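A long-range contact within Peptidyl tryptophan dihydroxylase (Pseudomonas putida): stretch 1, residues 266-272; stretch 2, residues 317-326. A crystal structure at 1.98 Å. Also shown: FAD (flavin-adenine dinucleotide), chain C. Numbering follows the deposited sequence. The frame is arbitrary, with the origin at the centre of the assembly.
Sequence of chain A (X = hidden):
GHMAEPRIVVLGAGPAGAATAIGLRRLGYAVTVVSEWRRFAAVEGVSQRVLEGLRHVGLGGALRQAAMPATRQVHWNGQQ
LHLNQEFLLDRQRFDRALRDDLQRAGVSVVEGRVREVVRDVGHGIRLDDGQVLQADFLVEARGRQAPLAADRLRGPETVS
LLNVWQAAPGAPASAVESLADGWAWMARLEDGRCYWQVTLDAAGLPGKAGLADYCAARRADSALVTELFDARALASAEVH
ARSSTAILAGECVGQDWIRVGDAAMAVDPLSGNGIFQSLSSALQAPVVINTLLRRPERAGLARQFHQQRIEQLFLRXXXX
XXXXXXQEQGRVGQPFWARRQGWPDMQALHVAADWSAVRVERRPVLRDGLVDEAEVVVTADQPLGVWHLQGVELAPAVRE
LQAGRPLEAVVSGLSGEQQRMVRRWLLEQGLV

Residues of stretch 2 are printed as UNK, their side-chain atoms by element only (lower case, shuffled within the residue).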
# COMPACT_ATOMS: atom_id res chain seq x y z
N ALA A 266 -2.61 -5.37 0.99
CA ALA A 266 -1.44 -5.11 1.81
C ALA A 266 -0.49 -6.28 1.65
O ALA A 266 -0.93 -7.42 1.68
CB ALA A 266 -1.81 -4.92 3.28
N VAL A 267 0.79 -5.99 1.47
CA VAL A 267 1.82 -7.02 1.48
C VAL A 267 2.57 -6.90 2.80
O VAL A 267 2.32 -6.00 3.59
CB VAL A 267 2.75 -6.91 0.25
CG1 VAL A 267 1.91 -6.89 -1.01
CG2 VAL A 267 3.61 -5.66 0.34
N ASP A 268 3.49 -7.84 3.05
CA ASP A 268 4.12 -7.81 4.37
C ASP A 268 5.11 -6.63 4.41
O ASP A 268 5.46 -6.08 3.36
CB ASP A 268 4.73 -9.18 4.73
CG ASP A 268 6.13 -9.47 4.13
OD1 ASP A 268 6.75 -8.65 3.40
OD2 ASP A 268 6.66 -10.55 4.47
N PRO A 269 5.55 -6.22 5.60
CA PRO A 269 6.24 -4.93 5.73
C PRO A 269 7.73 -4.94 5.42
O PRO A 269 8.39 -3.95 5.72
CB PRO A 269 6.02 -4.59 7.20
CG PRO A 269 5.97 -5.92 7.88
CD PRO A 269 5.19 -6.78 6.92
N LEU A 270 8.29 -6.01 4.84
CA LEU A 270 9.74 -6.05 4.60
C LEU A 270 10.23 -4.88 3.76
O LEU A 270 11.38 -4.45 3.92
CB LEU A 270 10.13 -7.37 3.93
CG LEU A 270 11.63 -7.52 3.66
CD1 LEU A 270 12.45 -7.31 4.95
CD2 LEU A 270 11.96 -8.87 3.04
N SER A 271 9.40 -4.33 2.86
CA SER A 271 9.92 -3.32 1.94
C SER A 271 10.27 -2.02 2.64
O SER A 271 11.03 -1.21 2.09
CB SER A 271 8.90 -3.04 0.84
OG SER A 271 7.79 -2.32 1.37
N GLY A 272 9.76 -1.80 3.85
CA GLY A 272 9.86 -0.48 4.45
C GLY A 272 9.11 0.58 3.68
O GLY A 272 9.44 1.76 3.78
N UNK A 317 3.91 -5.20 -5.63
CA UNK A 317 4.55 -5.03 -4.33
C UNK A 317 4.93 -6.36 -3.71
O UNK A 317 5.96 -6.45 -3.04
c UNK A 317 2.87 -0.26 -4.92
c UNK A 317 1.86 -0.95 -4.25
c UNK A 317 4.13 -0.86 -5.11
c UNK A 317 2.11 -2.23 -3.76
c UNK A 317 3.63 -4.21 -3.41
c UNK A 317 4.36 -2.12 -4.61
c UNK A 317 3.36 -2.82 -3.93
N UNK A 318 4.14 -7.42 -3.96
CA UNK A 318 4.48 -8.74 -3.43
C UNK A 318 5.79 -9.25 -4.03
O UNK A 318 6.60 -9.88 -3.33
c UNK A 318 3.36 -9.74 -3.71
N UNK A 319 5.99 -9.01 -5.33
CA UNK A 319 7.21 -9.46 -5.99
C UNK A 319 8.41 -8.61 -5.59
O UNK A 319 9.53 -9.12 -5.53
c UNK A 319 6.08 -10.48 -8.02
c UNK A 319 3.70 -11.11 -10.54
n UNK A 319 3.34 -9.86 -10.81
c UNK A 319 5.86 -10.39 -9.55
c UNK A 319 7.03 -9.41 -7.51
n UNK A 319 2.89 -12.10 -10.86
n UNK A 319 4.87 -11.38 -9.96
N UNK A 320 8.20 -7.32 -5.36
CA UNK A 320 9.28 -6.49 -4.86
C UNK A 320 9.74 -6.99 -3.51
O UNK A 320 10.94 -7.13 -3.26
c UNK A 320 9.75 -4.21 -3.91
c UNK A 320 8.80 -4.45 -6.23
c UNK A 320 8.83 -5.02 -4.81
c UNK A 320 8.27 -3.06 -6.33
N UNK A 321 8.79 -7.34 -2.64
CA UNK A 321 9.15 -7.90 -1.35
C UNK A 321 9.86 -9.23 -1.48
O UNK A 321 10.86 -9.48 -0.79
N UNK A 322 9.39 -10.09 -2.39
CA UNK A 322 10.04 -11.37 -2.64
C UNK A 322 11.51 -11.19 -2.97
O UNK A 322 12.37 -11.93 -2.47
c UNK A 322 9.68 -12.32 -7.89
n UNK A 322 10.18 -12.55 -6.68
n UNK A 322 8.67 -13.06 -8.35
c UNK A 322 9.32 -12.09 -3.78
c UNK A 322 10.10 -13.28 -4.34
c UNK A 322 9.69 -13.58 -5.77
n UNK A 322 10.20 -11.35 -8.64
N UNK A 323 11.83 -10.22 -3.83
CA UNK A 323 13.21 -9.98 -4.23
C UNK A 323 14.06 -9.54 -3.04
O UNK A 323 15.25 -9.87 -2.98
o UNK A 323 12.61 -8.69 -7.64
c UNK A 323 12.72 -9.47 -6.66
o UNK A 323 12.37 -10.66 -6.72
c UNK A 323 13.26 -8.94 -5.34
N UNK A 324 13.48 -8.79 -2.10
CA UNK A 324 14.20 -8.50 -0.86
C UNK A 324 14.49 -9.79 -0.10
O UNK A 324 15.63 -10.03 0.31
c UNK A 324 14.70 -4.21 -1.26
c UNK A 324 12.32 -4.08 -1.09
c UNK A 324 13.52 -3.49 -1.40
c UNK A 324 13.41 -7.52 0.01
c UNK A 324 12.29 -5.38 -0.63
c UNK A 324 13.46 -6.11 -0.47
c UNK A 324 14.66 -5.51 -0.79
N UNK A 325 13.47 -10.64 0.08
CA UNK A 325 13.71 -11.93 0.72
C UNK A 325 14.78 -12.72 -0.01
O UNK A 325 15.61 -13.40 0.61
c UNK A 325 10.97 -12.23 4.33
c UNK A 325 12.40 -12.74 0.79
o UNK A 325 8.89 -11.33 5.09
c UNK A 325 11.47 -12.36 1.93
c UNK A 325 9.36 -11.45 2.74
c UNK A 325 11.84 -12.57 3.27
c UNK A 325 10.22 -11.79 1.68
c UNK A 325 9.74 -11.67 4.05
N UNK A 326 14.79 -12.63 -1.34
CA UNK A 326 15.75 -13.39 -2.12
C UNK A 326 17.18 -12.89 -2.00
O UNK A 326 18.11 -13.65 -2.27
PA FAD C . -4.13 2.62 8.60
O1A FAD C . -2.89 3.43 8.53
O2A FAD C . -4.00 1.40 9.50
O5B FAD C . -5.33 3.56 8.96
C5B FAD C . -6.56 3.03 9.48
C4B FAD C . -7.13 4.09 10.38
O4B FAD C . -8.48 3.72 10.75
C3B FAD C . -6.37 4.33 11.69
O3B FAD C . -6.35 5.72 12.00
C2B FAD C . -7.17 3.51 12.71
O2B FAD C . -7.11 4.04 14.03
C1B FAD C . -8.59 3.67 12.16
N9A FAD C . -9.56 2.65 12.53
C8A FAD C . -9.39 1.30 12.65
N7A FAD C . -10.47 0.64 12.99
C5A FAD C . -11.42 1.64 13.12
C6A FAD C . -12.78 1.62 13.48
N6A FAD C . -13.45 0.51 13.78
N1A FAD C . -13.45 2.80 13.51
C2A FAD C . -12.79 3.92 13.21
N3A FAD C . -11.50 4.06 12.86
C4A FAD C . -10.87 2.88 12.83
N1 FAD C . 4.66 0.90 6.34
C2 FAD C . 5.76 1.69 6.15
O2 FAD C . 5.77 2.61 5.33
N3 FAD C . 6.90 1.46 6.89
C4 FAD C . 7.06 0.48 7.85
O4 FAD C . 8.13 0.38 8.46
C4X FAD C . 5.89 -0.35 8.05
N5 FAD C . 5.96 -1.30 8.94
C5X FAD C . 4.84 -2.10 9.13
C6 FAD C . 4.90 -3.13 10.06
C7 FAD C . 3.81 -3.97 10.28
C7M FAD C . 3.90 -5.07 11.30
C8 FAD C . 2.63 -3.77 9.54
C8M FAD C . 1.43 -4.66 9.75
C9 FAD C . 2.57 -2.75 8.60
C9A FAD C . 3.66 -1.92 8.39
N10 FAD C . 3.62 -0.86 7.45
C10 FAD C . 4.73 -0.06 7.24
C1' FAD C . 2.43 -0.65 6.62
C2' FAD C . 1.59 0.54 7.03
O2' FAD C . 1.29 0.52 8.43
C3' FAD C . 0.29 0.50 6.22
O3' FAD C . 0.64 0.27 4.86
C4' FAD C . -0.56 1.76 6.28
O4' FAD C . -0.62 2.29 7.61
C5' FAD C . -1.96 1.49 5.76
O5' FAD C . -2.66 2.74 5.65
P FAD C . -4.21 2.80 5.77
O1P FAD C . -4.78 1.92 4.66
O2P FAD C . -4.68 4.21 5.82
O3P FAD C . -4.49 2.08 7.16

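Position 317 carries seven side-chain carbons and no heteroatom: one carbon joins CA to a closed ring of six. That count and closure define phenylalanine, Phe317. Its CB lies 4.0 Å from Val267 CG1, while the ring, set by a chi1 of -62° (m), leads away from stretch 1.

Position 318 has a single side-chain carbon, which makes it alanine. Ala318 CB is 4.2 Å from Val267 CG1, and the backbone comes closer still, with Ala318 N 3.7 Å from the same methyl. The CA-to-CB bond points sideways, and Val267 CG1 lies against both the backbone N and CB of Ala318.

At position 319 three carbons run out to a nitrogen, followed by a carbon bearing two more nitrogens. This guanidinium pattern is arginine; Arg319 does not touch stretch 1, and its polar end is hydrogen-bonded elsewhere in the structure.

Position 320 shows four carbons, forked at the first, with one arm two carbons long. Branching at CB with unequal arms gives isoleucine. Ile320 CG2, at 5.0 Å from Ser271 CB, is the nearest approach of this side chain to stretch 1, beyond a close contact.

No side-chain atom follows CA at position 321, so it is glycine. A CB here would point toward stretch 1 and there is room for it, so this contact does not by itself demand glycine. Gly321 CA pairs with Ser271 CA at 5.7 Å, and Gly321 O lies 4.0 Å from Leu270 CD2.

Position 322 repeats the three-carbon, one-nitrogen chain ending in a carbon with two nitrogens: arginine again. Arg322 points away from stretch 1. Position 323 has two carbons, the second carrying two oxygens, and touches nothing on stretch 1; it is aspartate. The two form a salt bridge along the helix, with Arg322 NE 2.9 Å from Asp323 OD1.

Position 324 has one carbon and a six-carbon ring without oxygen, so it is phenylalanine. Phe324 points toward stretch 1: its CB is 3.6 Å from Leu270 CD2, and its CE2 is 3.9 Å from Ser271 CA.

Position 325 has the same carbon skeleton plus one oxygen on the ring, 2.4 Å from Asp268 OD2. The residue is tyrosine. Tyr325 OH donates a very short hydrogen bond to Asp268 OD2, which sits near the ring plane. Leu270 CD2 instead covers one face, 3.4 Å from the ring centroid defined by Tyr325 CG, CD1, CD2, CE1, CE2 and CZ, and 1° off its normal, a CH-pi contact.

Position 326 has no side-chain atom and is glycine; Gly326 is out of reach of stretch 1.

The contact therefore sets a loop against one helix, burying 401 Å² in total. Val267 packs beside Phe317 and Ala318, while Leu270 fits against Phe324 and Tyr325. Near that apolar patch, Asp268 supplies the hydrogen bond that fixes the tyrosine hydroxyl. Pro269, whose CA-to-CB bond points away from the helix, places CB 3.4 Å from FAD C5X, so the same loop meets both helix and flavin.

Stretch 2 317-326: FARIGRDFYG
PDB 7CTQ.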